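Phosphoglycerate oxidoreductase (Rhizobium etli, PDB 4HY3) probably reduces 2-keto acids such as hydroxypyruvate or glyoxylate with NAD(P)H, as a member of the D-isomer-specific 2-hydroxyacid dehydrogenase family. Local coordinates at residues P29-P37 with I73-P84; R49-E57 with L331-R339. All coordinates share one frame; numbering follows the deposited sequence.

How the contacts relate
Contact 1 pairs two parallel strands at the heart of one sheet, and contact 2 joins two helices that lie over one face of it; their centres are about 12 Å apart. They meet directly. Met334 of contact 2 rests on Ala31 of contact 1, with CE 3.5 Å from CB, and Asp338 OD1 takes a probable hydrogen bond of 2.6 Å from Tyr79 OH. At the start of the outermost strand 57-60, Glu57 OE2 forms a salt bridge of 2.7 Å with Arg76 NH2. Both centres lie about 25 Å from the centre of the chain. Their mixed sheet is separate from the parallel sheet bearing the Rossmann-type glycine motif, which probably binds NAD.

Contact 1: P29-P37 with I73-P84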
ATOM      1  N   PRO A  29      30.798  12.791 -24.588  1.00 25.77           N
ATOM      2  CA  PRO A  29      29.677  13.271 -25.424  1.00 26.63           C
ATOM      3  C   PRO A  29      29.402  14.759 -25.237  1.00 25.06           C
ATOM      4  O   PRO A  29      29.604  15.289 -24.174  1.00 26.92           O
ATOM      5  CB  PRO A  29      28.465  12.486 -24.916  1.00 26.60           C
ATOM      6  CG  PRO A  29      29.021  11.400 -24.029  1.00 28.05           C
ATOM      7  CD  PRO A  29      30.389  11.794 -23.585  1.00 26.69           C
ATOM      8  N   LEU A  30      28.940  15.421 -26.272  1.00 25.33           N
ATOM      9  CA  LEU A  30      28.722  16.846 -26.215  1.00 26.29           C
ATOM     10  C   LEU A  30      27.242  17.143 -26.246  1.00 25.69           C
ATOM     11  O   LEU A  30      26.502  16.573 -27.050  1.00 24.25           O
ATOM     12  CB  LEU A  30      29.418  17.563 -27.379  1.00 27.48           C
ATOM     13  CG  LEU A  30      29.300  19.094 -27.458  1.00 29.54           C
ATOM     14  CD1 LEU A  30      30.416  19.674 -28.313  1.00 31.25           C
ATOM     15  CD2 LEU A  30      27.949  19.570 -27.986  1.00 28.82           C
ATOM     16  N   ALA A  31      26.838  18.066 -25.381  1.00 25.44           N
ATOM     17  CA  ALA A  31      25.479  18.543 -25.338  1.00 26.32           C
ATOM     18  C   ALA A  31      25.424  20.064 -25.335  1.00 28.37           C
ATOM     19  O   ALA A  31      26.135  20.726 -24.564  1.00 30.19           O
ATOM     20  CB  ALA A  31      24.763  17.995 -24.116  1.00 26.00           C
ATOM     21  N   ILE A  32      24.547  20.606 -26.180  1.00 27.96           N
ATOM     22  CA  ILE A  32      24.294  22.032 -26.255  1.00 26.43           C
ATOM     23  C   ILE A  32      23.269  22.438 -25.208  1.00 26.92           C
ATOM     24  O   ILE A  32      22.227  21.815 -25.045  1.00 26.96           O
ATOM     25  CB  ILE A  32      23.830  22.417 -27.671  1.00 26.11           C
ATOM     26  CG1 ILE A  32      24.867  21.915 -28.670  1.00 26.03           C
ATOM     27  CG2 ILE A  32      23.637  23.930 -27.809  1.00 25.59           C
ATOM     28  CD1 ILE A  32      24.521  22.174 -30.114  1.00 27.44           C
ATOM     29  N   SER A  33      23.578  23.500 -24.483  1.00 30.09           N
ATOM     30  CA  SER A  33      22.650  24.027 -23.505  1.00 31.01           C
ATOM     31  C   SER A  33      21.962  25.298 -24.037  1.00 31.40           C
ATOM     32  O   SER A  33      22.610  26.236 -24.451  1.00 33.46           O
ATOM     33  CB  SER A  33      23.386  24.251 -22.194  1.00 29.66           C
ATOM     34  OG  SER A  33      22.620  25.030 -21.308  1.00 32.17           O
ATOM     35  N   ALA A  34      20.639  25.290 -24.056  1.00 32.29           N
ATOM     36  CA  ALA A  34      19.832  26.413 -24.570  1.00 33.58           C
ATOM     37  C   ALA A  34      18.496  26.276 -23.878  1.00 32.41           C
ATOM     38  O   ALA A  34      17.468  26.032 -24.520  1.00 33.05           O
ATOM     39  CB  ALA A  34      19.660  26.314 -26.076  1.00 31.69           C
ATOM     40  N   PRO A  35      18.522  26.361 -22.547  1.00 30.25           N
ATOM     41  CA  PRO A  35      17.393  26.030 -21.677  1.00 29.25           C
ATOM     42  C   PRO A  35      16.393  27.157 -21.416  1.00 28.72           C
ATOM     43  O   PRO A  35      15.300  26.916 -20.876  1.00 29.26           O
ATOM     44  CB  PRO A  35      18.084  25.654 -20.374  1.00 29.79           C
ATOM     45  CG  PRO A  35      19.341  26.456 -20.395  1.00 29.07           C
ATOM     46  CD  PRO A  35      19.792  26.483 -21.810  1.00 27.25           C
ATOM     47  N   GLU A  36      16.788  28.369 -21.775  1.00 28.65           N
ATOM     48  CA  GLU A  36      15.993  29.600 -21.644  1.00 27.85           C
ATOM     49  C   GLU A  36      14.536  29.381 -21.983  1.00 26.57           C
ATOM     50  O   GLU A  36      14.241  28.727 -22.965  1.00 28.60           O
ATOM     51  CB  GLU A  36      16.566  30.574 -22.640  1.00 28.85           C
ATOM     52  CG  GLU A  36      17.816  30.001 -23.301  1.00 32.68           C
ATOM     53  CD  GLU A  36      19.109  30.224 -22.518  1.00 33.80           C
ATOM     54  OE1 GLU A  36      19.054  30.780 -21.409  1.00 34.23           O
ATOM     55  OE2 GLU A  36      20.196  29.835 -23.017  1.00 38.13           O
ATOM     56  N   PRO A  37      13.598  29.912 -21.187  1.00 26.73           N
ATOM     57  CA  PRO A  37      13.644  30.764 -19.997  1.00 25.04           C
ATOM     58  C   PRO A  37      14.032  29.988 -18.726  1.00 23.86           C
ATOM     59  O   PRO A  37      13.898  30.509 -17.647  1.00 23.27           O
ATOM     60  CB  PRO A  37      12.173  31.195 -19.870  1.00 24.61           C
ATOM     61  CG  PRO A  37      11.420  29.957 -20.243  1.00 23.80           C
ATOM     62  CD  PRO A  37      12.210  29.431 -21.436  1.00 25.67           C
ATOM     63  N   ILE A  73      31.101  22.026 -33.508  1.00 42.35           N
ATOM     64  CA  ILE A  73      30.210  21.777 -32.362  1.00 38.47           C
ATOM     65  C   ILE A  73      28.971  21.011 -32.859  1.00 37.50           C
ATOM     66  O   ILE A  73      28.640  19.960 -32.335  1.00 37.29           O
ATOM     67  CB  ILE A  73      29.903  23.076 -31.550  1.00 38.49           C
ATOM     68  CG1 ILE A  73      31.042  23.373 -30.563  1.00 37.48           C
ATOM     69  CG2 ILE A  73      28.605  22.983 -30.758  1.00 37.97           C
ATOM     70  CD1 ILE A  73      31.187  24.837 -30.185  1.00 34.04           C
ATOM     71  N   LEU A  74      28.350  21.487 -33.931  1.00 37.10           N
ATOM     72  CA  LEU A  74      27.141  20.860 -34.466  1.00 36.47           C
ATOM     73  C   LEU A  74      27.338  19.429 -34.973  1.00 37.21           C
ATOM     74  O   LEU A  74      26.391  18.652 -35.046  1.00 38.88           O
ATOM     75  CB  LEU A  74      26.567  21.743 -35.561  1.00 34.56           C
ATOM     76  CG  LEU A  74      26.127  23.074 -34.972  1.00 35.80           C
ATOM     77  CD1 LEU A  74      26.081  24.167 -36.030  1.00 37.69           C
ATOM     78  CD2 LEU A  74      24.784  22.903 -34.280  1.00 33.54           C
ATOM     79  N   GLY A  75      28.570  19.090 -35.326  1.00 37.49           N
ATOM     80  CA  GLY A  75      28.861  17.787 -35.890  1.00 36.20           C
ATOM     81  C   GLY A  75      28.792  16.689 -34.864  1.00 37.32           C
ATOM     82  O   GLY A  75      28.436  15.549 -35.194  1.00 39.91           O
ATOM     83  N   ARG A  76      29.114  17.047 -33.616  1.00 35.10           N
ATOM     84  CA  ARG A  76      29.261  16.105 -32.518  1.00 32.23           C
ATOM     85  C   ARG A  76      28.099  16.106 -31.485  1.00 31.34           C
ATOM     86  O   ARG A  76      27.997  15.193 -30.662  1.00 32.76           O
ATOM     87  CB  ARG A  76      30.558  16.417 -31.793  1.00 33.50           C
ATOM     88  CG  ARG A  76      31.821  16.244 -32.619  1.00 38.88           C
ATOM     89  CD  ARG A  76      32.945  17.200 -32.199  1.00 36.83           C
ATOM     90  NE  ARG A  76      32.958  17.480 -30.765  1.00 35.92           N
ATOM     91  CZ  ARG A  76      33.445  18.598 -30.225  1.00 37.20           C
ATOM     92  NH1 ARG A  76      33.982  19.537 -30.997  1.00 36.48           N
ATOM     93  NH2 ARG A  76      33.402  18.782 -28.904  1.00 35.69           N
ATOM     94  N   ALA A  77      27.252  17.127 -31.493  1.00 27.96           N
ATOM     95  CA  ALA A  77      26.206  17.239 -30.478  1.00 28.64           C
ATOM     96  C   ALA A  77      25.264  15.994 -30.419  1.00 30.63           C
ATOM     97  O   ALA A  77      24.509  15.706 -31.360  1.00 33.24           O
ATOM     98  CB  ALA A  77      25.400  18.522 -30.673  1.00 25.15           C
ATOM     99  N   ARG A  78      25.315  15.274 -29.311  1.00 27.79           N
ATOM    100  CA  ARG A  78      24.442  14.151 -29.107  1.00 27.35           C
ATOM    101  C   ARG A  78      23.095  14.538 -28.454  1.00 26.18           C
ATOM    102  O   ARG A  78      22.159  13.766 -28.503  1.00 24.19           O
ATOM    103  CB  ARG A  78      25.164  13.109 -28.247  1.00 28.49           C
ATOM    104  CG  ARG A  78      24.251  12.009 -27.733  1.00 28.66           C
ATOM    105  CD  ARG A  78      25.032  10.934 -27.030  1.00 29.49           C
ATOM    106  NE  ARG A  78      26.150  10.492 -27.846  1.00 30.89           N
ATOM    107  CZ  ARG A  78      27.120   9.704 -27.399  1.00 32.11           C
ATOM    108  NH1 ARG A  78      27.099   9.252 -26.161  1.00 30.78           N
ATOM    109  NH2 ARG A  78      28.113   9.357 -28.202  1.00 37.24           N
ATOM    110  N   TYR A  79      23.019  15.705 -27.814  1.00 25.41           N
ATOM    111  CA  TYR A  79      21.820  16.126 -27.093  1.00 25.04           C
ATOM    112  C   TYR A  79      21.668  17.638 -27.081  1.00 28.13           C
ATOM    113  O   TYR A  79      22.661  18.367 -27.151  1.00 30.22           O
ATOM    114  CB  TYR A  79      21.851  15.686 -25.626  1.00 23.40           C
ATOM    115  CG  TYR A  79      22.140  14.220 -25.349  1.00 22.99           C
ATOM    116  CD1 TYR A  79      21.214  13.221 -25.667  1.00 22.36           C
ATOM    117  CD2 TYR A  79      23.338  13.836 -24.745  1.00 22.18           C
ATOM    118  CE1 TYR A  79      21.482  11.887 -25.401  1.00 22.66           C
ATOM    119  CE2 TYR A  79      23.605  12.507 -24.463  1.00 23.10           C
ATOM    120  CZ  TYR A  79      22.676  11.542 -24.792  1.00 23.12           C
ATOM    121  OH  TYR A  79      22.958  10.240 -24.525  1.00 23.77           O
ATOM    122  N   ILE A  80      20.423  18.113 -26.970  1.00 28.35           N
ATOM    123  CA  ILE A  80      20.145  19.524 -26.716  1.00 27.01           C
ATOM    124  C   ILE A  80      19.373  19.617 -25.417  1.00 27.54           C
ATOM    125  O   ILE A  80      18.227  19.176 -25.348  1.00 29.81           O
ATOM    126  CB  ILE A  80      19.274  20.154 -27.826  1.00 26.91           C
ATOM    127  CG1 ILE A  80      19.803  19.766 -29.208  1.00 28.01           C
ATOM    128  CG2 ILE A  80      19.191  21.663 -27.657  1.00 25.34           C
ATOM    129  CD1 ILE A  80      20.330  20.914 -30.029  1.00 29.58           C
ATOM    130  N   ILE A  81      19.982  20.161 -24.369  1.00 26.31           N
ATOM    131  CA  ILE A  81      19.187  20.469 -23.185  1.00 25.53           C
ATOM    132  C   ILE A  81      18.489  21.808 -23.452  1.00 26.34           C
ATOM    133  O   ILE A  81      19.159  22.832 -23.592  1.00 27.19           O
ATOM    134  CB  ILE A  81      20.046  20.505 -21.904  1.00 23.48           C
ATOM    135  CG1 ILE A  81      21.016  19.311 -21.883  1.00 22.29           C
ATOM    136  CG2 ILE A  81      19.159  20.533 -20.663  1.00 21.46           C
ATOM    137  CD1 ILE A  81      22.028  19.315 -20.747  1.00 20.75           C
ATOM    138  N   GLY A  82      17.160  21.780 -23.571  1.00 27.64           N
ATOM    139  CA  GLY A  82      16.324  22.982 -23.829  1.00 27.94           C
ATOM    140  C   GLY A  82      15.360  22.910 -25.017  1.00 28.85           C
ATOM    141  O   GLY A  82      14.954  21.819 -25.429  1.00 32.59           O
ATOM    142  N   GLN A  83      14.989  24.073 -25.565  1.00 28.94           N
ATOM    143  CA  GLN A  83      13.910  24.201 -26.583  1.00 28.11           C
ATOM    144  C   GLN A  83      14.233  25.175 -27.726  1.00 28.14           C
ATOM    145  O   GLN A  83      13.349  25.927 -28.157  1.00 28.43           O
ATOM    146  CB  GLN A  83      12.636  24.748 -25.970  1.00 26.02           C
ATOM    147  CG  GLN A  83      12.395  24.373 -24.559  1.00 31.01           C
ATOM    148  CD  GLN A  83      13.237  25.160 -23.605  1.00 34.41           C
ATOM    149  OE1 GLN A  83      13.267  26.397 -23.631  1.00 33.72           O
ATOM    150  NE2 GLN A  83      13.947  24.438 -22.748  1.00 36.15           N
ATOM    151  N   PRO A  84      15.475  25.199 -28.220  1.00 26.49           N
ATOM    152  CA  PRO A  84      15.751  26.319 -29.138  1.00 28.47           C
ATOM    153  C   PRO A  84      14.970  26.257 -30.459  1.00 33.81           C
ATOM    154  O   PRO A  84      14.563  25.171 -30.875  1.00 37.61           O
ATOM    155  CB  PRO A  84      17.232  26.183 -29.422  1.00 25.53           C
ATOM    156  CG  PRO A  84      17.510  24.722 -29.227  1.00 26.51           C
ATOM    157  CD  PRO A  84      16.576  24.233 -28.149  1.00 25.89           C
TER
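Leu30 O accepts from Arg78 N (2.9 Å) in the first of four backbone hydrogen bonds that join strand 30-34 to strand 77-82. Ile32 N gives to Tyr79 O (3.1 Å); further along, Ile32 O accepts from Ile81 N and Ala34 N gives to Ile81 O. A weak bond from Gln83 N to Ala34 O continues the series, and Gln83 NE2 makes another weak one to Pro35 O. Glycine suits position 82: at phi 127° and psi -156° a side chain would clash with the preceding carbonyl oxygen and with Ala34 O of the neighbouring strand.

On the face bearing Ile32 and Ile80 the packing centres on Ile32 CD1. The CG1 branch of Ile32 stands anti to the carbonyl carbon (chi1 -54°) and runs on extended, bringing CD1 to 3.8 Å from Ala77 CB, 4.2 Å from Leu74 CD2 and, more loosely, to Ile80 CD1. Leu30 CD2 reaches the same Ala77 CB at 3.8 Å, a small methyl that admits both larger neighbours. On the other face, Ala31 CB lies 4.0 Å from Tyr79 CB; its small size suits the close cover of helix 320-338.

Two arginines use their flat ends against aliphatic groups. Leu30 CD1 lies over one face of the Arg76 guanidinium, which is paired with Asp72 and Glu57. Pro29 CB sits 3.7 Å from Arg78 NH1, over a face of that guanidinium, while the charge is met by Asp338.

Strand 77-82 follows strand 57-60 in the chain yet pairs on the far side of strand 30-34, the 2-1-3 parallel order of a flavodoxin-like alpha/beta domain, as in the substrate-binding domains of D-2-hydroxyacid dehydrogenases.

Contact 2: R49-E57 with L331-R339; sequences RAALHSKYE and LEDMDLMDR
The Tyr56 ring is held between a selenomethionine and a lysine. Met334 CE stands over the centre of one face, 4.0 Å from the centroid and 6° off the normal, in a CH-pi contact; Met334 SE, 4.7 Å from the same centroid, stands above the face at a distance and completes a Met-aromatic pair. The aliphatic CG of the adjoining Lys55 lies over the opposite face, toward the rim. At the ring's edge is the carboxylate of Asp338, its plane turned 28° from the ring, and Tyr56 OH donates to OD2 at 2.6 Å, nearly along the C-O axis. The other oxygen, OD1, is taken by Arg78 and Tyr79, so both carboxylate oxygens are satisfied. A phenylalanine in place of Tyr56 would probably leave Asp338 OD2 without this hydroxyl donor, and the helix ends less firmly tied.

Lys55 runs extended beyond CG, which is anti to the backbone N, and its NZ forms a salt bridge with Asp335 OD1 at 3.2 Å.

Nearer the start of both segments, the two methyls of Leu331 divide between partners, as a branched side chain can: CD1 meets Leu52 CD1 at 3.8 Å, while Leu331 CD2 lies 4.2 Å from Ala51 CB.

The axes of helices 49-55 and 331-338 run 11.6 Å apart at 26°, so most of the contact is made by side-chain ends, with Tyr56 and Lys55 reaching across. The second subunit meets helix 320-338 through Glu332, bonded to its Ser212, and Leu336, packed on its Trp208. Helix 46-55, the link of a beta-alpha-beta unit, thus lies beside the C-terminal helix 320-338 on one face of the flavodoxin-like sheet, the end of the chain returning to the domain where it began.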
ATOM      1  N   ARG A  49      24.838  18.960 -11.094  1.00 16.58           N
ATOM      2  CA  ARG A  49      25.605  19.796 -12.009  1.00 15.71           C
ATOM      3  C   ARG A  49      27.044  19.323 -12.168  1.00 15.16           C
ATOM      4  O   ARG A  49      27.610  19.346 -13.275  1.00 14.68           O
ATOM      5  CB  ARG A  49      25.557  21.285 -11.607  1.00 15.79           C
ATOM      6  CG  ARG A  49      26.387  22.165 -12.506  1.00 15.54           C
ATOM      7  CD  ARG A  49      25.659  22.442 -13.810  1.00 16.04           C
ATOM      8  NE  ARG A  49      25.047  23.713 -13.501  1.00 17.31           N
ATOM      9  CZ  ARG A  49      25.332  24.866 -14.084  1.00 16.14           C
ATOM     10  NH1 ARG A  49      26.166  24.916 -15.126  1.00 15.37           N
ATOM     11  NH2 ARG A  49      24.737  25.954 -13.610  1.00 16.18           N
ATOM     12  N   ALA A  50      27.637  18.896 -11.061  1.00 15.11           N
ATOM     13  CA  ALA A  50      28.952  18.283 -11.111  1.00 15.01           C
ATOM     14  C   ALA A  50      28.867  16.986 -11.897  1.00 15.97           C
ATOM     15  O   ALA A  50      29.668  16.774 -12.813  1.00 17.47           O
ATOM     16  CB  ALA A  50      29.494  18.048  -9.727  1.00 14.43           C
ATOM     17  N   ALA A  51      27.893  16.127 -11.606  1.00 16.10           N
ATOM     18  CA  ALA A  51      27.776  14.893 -12.393  1.00 16.29           C
ATOM     19  C   ALA A  51      27.715  15.234 -13.893  1.00 17.32           C
ATOM     20  O   ALA A  51      28.429  14.628 -14.733  1.00 19.04           O
ATOM     21  CB  ALA A  51      26.564  14.106 -11.967  1.00 15.77           C
ATOM     22  N   LEU A  52      26.913  16.242 -14.226  1.00 16.73           N
ATOM     23  CA  LEU A  52      26.679  16.604 -15.607  1.00 16.33           C
ATOM     24  C   LEU A  52      27.957  17.039 -16.333  1.00 17.60           C
ATOM     25  O   LEU A  52      28.156  16.663 -17.487  1.00 17.74           O
ATOM     26  CB  LEU A  52      25.628  17.706 -15.654  1.00 16.14           C
ATOM     27  CG  LEU A  52      25.393  18.393 -17.003  1.00 16.12           C
ATOM     28  CD1 LEU A  52      24.621  17.449 -17.912  1.00 15.68           C
ATOM     29  CD2 LEU A  52      24.701  19.748 -16.884  1.00 15.42           C
ATOM     30  N   HIS A  53      28.818  17.852 -15.699  1.00 17.62           N
ATOM     31  CA  HIS A  53      29.997  18.353 -16.424  1.00 16.89           C
ATOM     32  C   HIS A  53      31.119  17.413 -16.332  1.00 17.53           C
ATOM     33  O   HIS A  53      32.068  17.465 -17.093  1.00 17.04           O
ATOM     34  CB  HIS A  53      30.440  19.679 -15.902  1.00 16.29           C
ATOM     35  CG  HIS A  53      29.509  20.811 -16.258  1.00 16.71           C
ATOM     36  ND1 HIS A  53      29.374  21.263 -17.502  1.00 15.76           N
ATOM     37  CD2 HIS A  53      28.664  21.596 -15.458  1.00 16.63           C
ATOM     38  CE1 HIS A  53      28.497  22.289 -17.510  1.00 15.85           C
ATOM     39  NE2 HIS A  53      28.068  22.493 -16.267  1.00 15.83           N
ATOM     40  N   SER A  54      31.028  16.518 -15.373  1.00 19.20           N
ATOM     41  CA  SER A  54      32.062  15.569 -15.221  1.00 20.23           C
ATOM     42  C   SER A  54      31.854  14.648 -16.350  1.00 21.40           C
ATOM     43  O   SER A  54      32.795  14.121 -16.877  1.00 24.00           O
ATOM     44  CB  SER A  54      31.911  14.814 -13.928  1.00 21.05           C
ATOM     45  OG  SER A  54      32.920  13.824 -13.866  1.00 23.25           O
ATOM     46  N   LYS A  55      30.609  14.480 -16.768  1.00 22.97           N
ATOM     47  CA  LYS A  55      30.322  13.482 -17.777  1.00 24.21           C
ATOM     48  C   LYS A  55      30.252  13.956 -19.207  1.00 24.13           C
ATOM     49  O   LYS A  55      30.507  13.183 -20.088  1.00 28.14           O
ATOM     50  CB  LYS A  55      29.045  12.744 -17.419  1.00 27.48           C
ATOM     51  CG  LYS A  55      28.844  11.486 -18.226  1.00 30.99           C
ATOM     52  CD  LYS A  55      27.829  10.588 -17.554  1.00 33.89           C
ATOM     53  CE  LYS A  55      28.111   9.143 -17.929  1.00 36.34           C
ATOM     54  NZ  LYS A  55      26.819   8.412 -17.890  1.00 42.77           N
ATOM     55  N   TYR A  56      29.871  15.210 -19.446  1.00 25.86           N
ATOM     56  CA  TYR A  56      29.636  15.742 -20.809  1.00 25.21           C
ATOM     57  C   TYR A  56      30.383  17.054 -21.039  1.00 24.60           C
ATOM     58  O   TYR A  56      30.711  17.741 -20.071  1.00 24.47           O
ATOM     59  CB  TYR A  56      28.129  15.983 -21.034  1.00 24.45           C
ATOM     60  CG  TYR A  56      27.275  14.771 -20.738  1.00 25.20           C
ATOM     61  CD1 TYR A  56      27.045  13.792 -21.703  1.00 26.57           C
ATOM     62  CD2 TYR A  56      26.707  14.587 -19.483  1.00 24.75           C
ATOM     63  CE1 TYR A  56      26.261  12.668 -21.417  1.00 26.37           C
ATOM     64  CE2 TYR A  56      25.932  13.481 -19.198  1.00 24.75           C
ATOM     65  CZ  TYR A  56      25.715  12.527 -20.164  1.00 25.11           C
ATOM     66  OH  TYR A  56      24.969  11.435 -19.848  1.00 25.11           O
ATOM     67  N   GLU A  57      30.645  17.402 -22.299  1.00 23.77           N
ATOM     68  CA  GLU A  57      30.969  18.775 -22.637  1.00 25.63           C
ATOM     69  C   GLU A  57      29.669  19.514 -22.855  1.00 25.71           C
ATOM     70  O   GLU A  57      28.947  19.270 -23.857  1.00 23.91           O
ATOM     71  CB  GLU A  57      31.717  18.868 -23.940  1.00 31.01           C
ATOM     72  CG  GLU A  57      32.737  17.786 -24.188  1.00 39.64           C
ATOM     73  CD  GLU A  57      33.347  17.887 -25.579  1.00 46.10           C
ATOM     74  OE1 GLU A  57      33.943  16.843 -26.001  1.00 48.47           O
ATOM     75  OE2 GLU A  57      33.217  18.994 -26.216  1.00 40.81           O
ATOM     76  N   LEU A 331      19.436  13.861 -16.617  1.00 23.76           N
ATOM     77  CA  LEU A 331      20.603  13.046 -16.376  1.00 23.29           C
ATOM     78  C   LEU A 331      20.285  11.560 -16.599  1.00 24.83           C
ATOM     79  O   LEU A 331      20.976  10.836 -17.324  1.00 24.81           O
ATOM     80  CB  LEU A 331      21.103  13.341 -14.964  1.00 23.33           C
ATOM     81  CG  LEU A 331      22.562  13.813 -14.776  1.00 23.02           C
ATOM     82  CD1 LEU A 331      23.147  14.435 -16.029  1.00 22.94           C
ATOM     83  CD2 LEU A 331      22.727  14.749 -13.590  1.00 21.80           C
ATOM     84  N   GLU A 332      19.202  11.103 -16.006  1.00 26.49           N
ATOM     85  CA  GLU A 332      18.794   9.759 -16.231  1.00 28.52           C
ATOM     86  C   GLU A 332      18.556   9.501 -17.714  1.00 30.26           C
ATOM     87  O   GLU A 332      19.108   8.559 -18.292  1.00 32.66           O
ATOM     88  CB  GLU A 332      17.585   9.467 -15.386  1.00 31.02           C
ATOM     89  CG  GLU A 332      17.963   9.180 -13.945  1.00 35.74           C
ATOM     90  CD  GLU A 332      16.760   9.263 -13.034  1.00 42.10           C
ATOM     91  OE1 GLU A 332      15.890  10.122 -13.340  1.00 47.07           O
ATOM     92  OE2 GLU A 332      16.688   8.494 -12.031  1.00 40.10           O
ATOM     93  N   ASP A 333      17.779  10.349 -18.366  1.00 32.44           N
ATOM     94  CA  ASP A 333      17.542  10.117 -19.781  1.00 33.55           C
ATOM     95  C   ASP A 333      18.787  10.173 -20.655  1.00 31.99           C
ATOM     96  O   ASP A 333      18.907   9.406 -21.586  1.00 32.23           O
ATOM     97  CB  ASP A 333      16.372  10.939 -20.312  1.00 36.73           C
ATOM     98  CG  ASP A 333      15.038  10.246 -20.043  1.00 42.69           C
ATOM     99  OD1 ASP A 333      15.108   9.039 -19.668  1.00 47.23           O
ATOM    100  OD2 ASP A 333      13.947  10.872 -20.184  1.00 39.88           O
HETATM  101  N   MSE A 334      19.746  11.026 -20.326  1.00 32.18           N
HETATM  102  CA  MSE A 334      20.975  11.067 -21.115  1.00 30.60           C
HETATM  103  C   MSE A 334      21.736   9.752 -21.001  1.00 28.87           C
HETATM  104  O   MSE A 334      22.237   9.195 -21.990  1.00 27.18           O
HETATM  105  CB  MSE A 334      21.711  12.310 -20.660  1.00 29.67           C
HETATM  106  CG  MSE A 334      21.194  13.531 -21.420  1.00 32.11           C
HETATM  107 SE   MSE A 334      22.048  15.139 -20.665  1.00 37.53          SE
HETATM  108  CE  MSE A 334      23.373  15.610 -22.024  1.00 34.56           C
ATOM    109  N   ASP A 335      21.772   9.227 -19.791  1.00 27.53           N
ATOM    110  CA  ASP A 335      22.530   8.056 -19.497  1.00 27.53           C
ATOM    111  C   ASP A 335      21.990   6.829 -20.222  1.00 29.42           C
ATOM    112  O   ASP A 335      22.795   5.989 -20.705  1.00 27.43           O
ATOM    113  CB  ASP A 335      22.496   7.827 -18.013  1.00 30.52           C
ATOM    114  CG  ASP A 335      23.174   6.567 -17.622  1.00 33.70           C
ATOM    115  OD1 ASP A 335      24.340   6.354 -18.026  1.00 34.96           O
ATOM    116  OD2 ASP A 335      22.534   5.782 -16.901  1.00 38.29           O
ATOM    117  N   LEU A 336      20.649   6.729 -20.311  1.00 27.40           N
ATOM    118  CA  LEU A 336      20.020   5.700 -21.131  1.00 25.10           C
ATOM    119  C   LEU A 336      20.372   5.827 -22.610  1.00 26.49           C
ATOM    120  O   LEU A 336      20.716   4.832 -23.257  1.00 29.27           O
ATOM    121  CB  LEU A 336      18.517   5.623 -20.907  1.00 24.81           C
ATOM    122  CG  LEU A 336      18.095   5.076 -19.523  1.00 25.73           C
ATOM    123  CD1 LEU A 336      16.766   5.650 -19.078  1.00 25.13           C
ATOM    124  CD2 LEU A 336      18.075   3.553 -19.389  1.00 25.05           C
HETATM  125  N   MSE A 337      20.336   7.029 -23.157  1.00 26.10           N
HETATM  126  CA  MSE A 337      20.565   7.157 -24.576  1.00 27.36           C
HETATM  127  C   MSE A 337      22.021   7.038 -24.900  1.00 28.99           C
HETATM  128  O   MSE A 337      22.379   6.574 -25.985  1.00 29.29           O
HETATM  129  CB  MSE A 337      20.023   8.463 -25.055  1.00 29.51           C
HETATM  130  CG  MSE A 337      18.584   8.476 -24.618  1.00 34.34           C
HETATM  131 SE   MSE A 337      17.610   9.805 -25.700  1.00 44.19          SE
HETATM  132  CE  MSE A 337      17.639  11.143 -24.244  1.00 40.14           C
ATOM    133  N   ASP A 338      22.891   7.444 -23.979  1.00 29.10           N
ATOM    134  CA  ASP A 338      24.310   7.113 -24.133  1.00 29.72           C
ATOM    135  C   ASP A 338      24.523   5.603 -24.296  1.00 28.72           C
ATOM    136  O   ASP A 338      25.225   5.179 -25.188  1.00 27.39           O
ATOM    137  CB  ASP A 338      25.127   7.573 -22.937  1.00 31.96           C
ATOM    138  CG  ASP A 338      25.261   9.064 -22.859  1.00 35.38           C
ATOM    139  OD1 ASP A 338      25.409   9.713 -23.939  1.00 35.12           O
ATOM    140  OD2 ASP A 338      25.236   9.572 -21.697  1.00 35.55           O
ATOM    141  N   ARG A 339      23.915   4.811 -23.418  1.00 29.95           N
ATOM    142  CA  ARG A 339      24.007   3.357 -23.467  1.00 29.54           C
ATOM    143  C   ARG A 339      23.062   2.761 -24.513  1.00 31.01           C
ATOM    144  O   ARG A 339      22.584   1.646 -24.338  1.00 33.74           O
ATOM    145  CB  ARG A 339      23.721   2.759 -22.083  1.00 27.86           C
ATOM    146  CG  ARG A 339      24.655   3.244 -20.971  1.00 27.79           C
ATOM    147  CD  ARG A 339      24.467   2.549 -19.629  1.00 27.52           C
ATOM    148  NE  ARG A 339      23.077   2.123 -19.452  1.00 30.41           N
ATOM    149  CZ  ARG A 339      22.258   2.612 -18.540  1.00 30.90           C
ATOM    150  NH1 ARG A 339      22.695   3.519 -17.691  1.00 34.29           N
ATOM    151  NH2 ARG A 339      21.011   2.196 -18.473  1.00 31.51           N
TER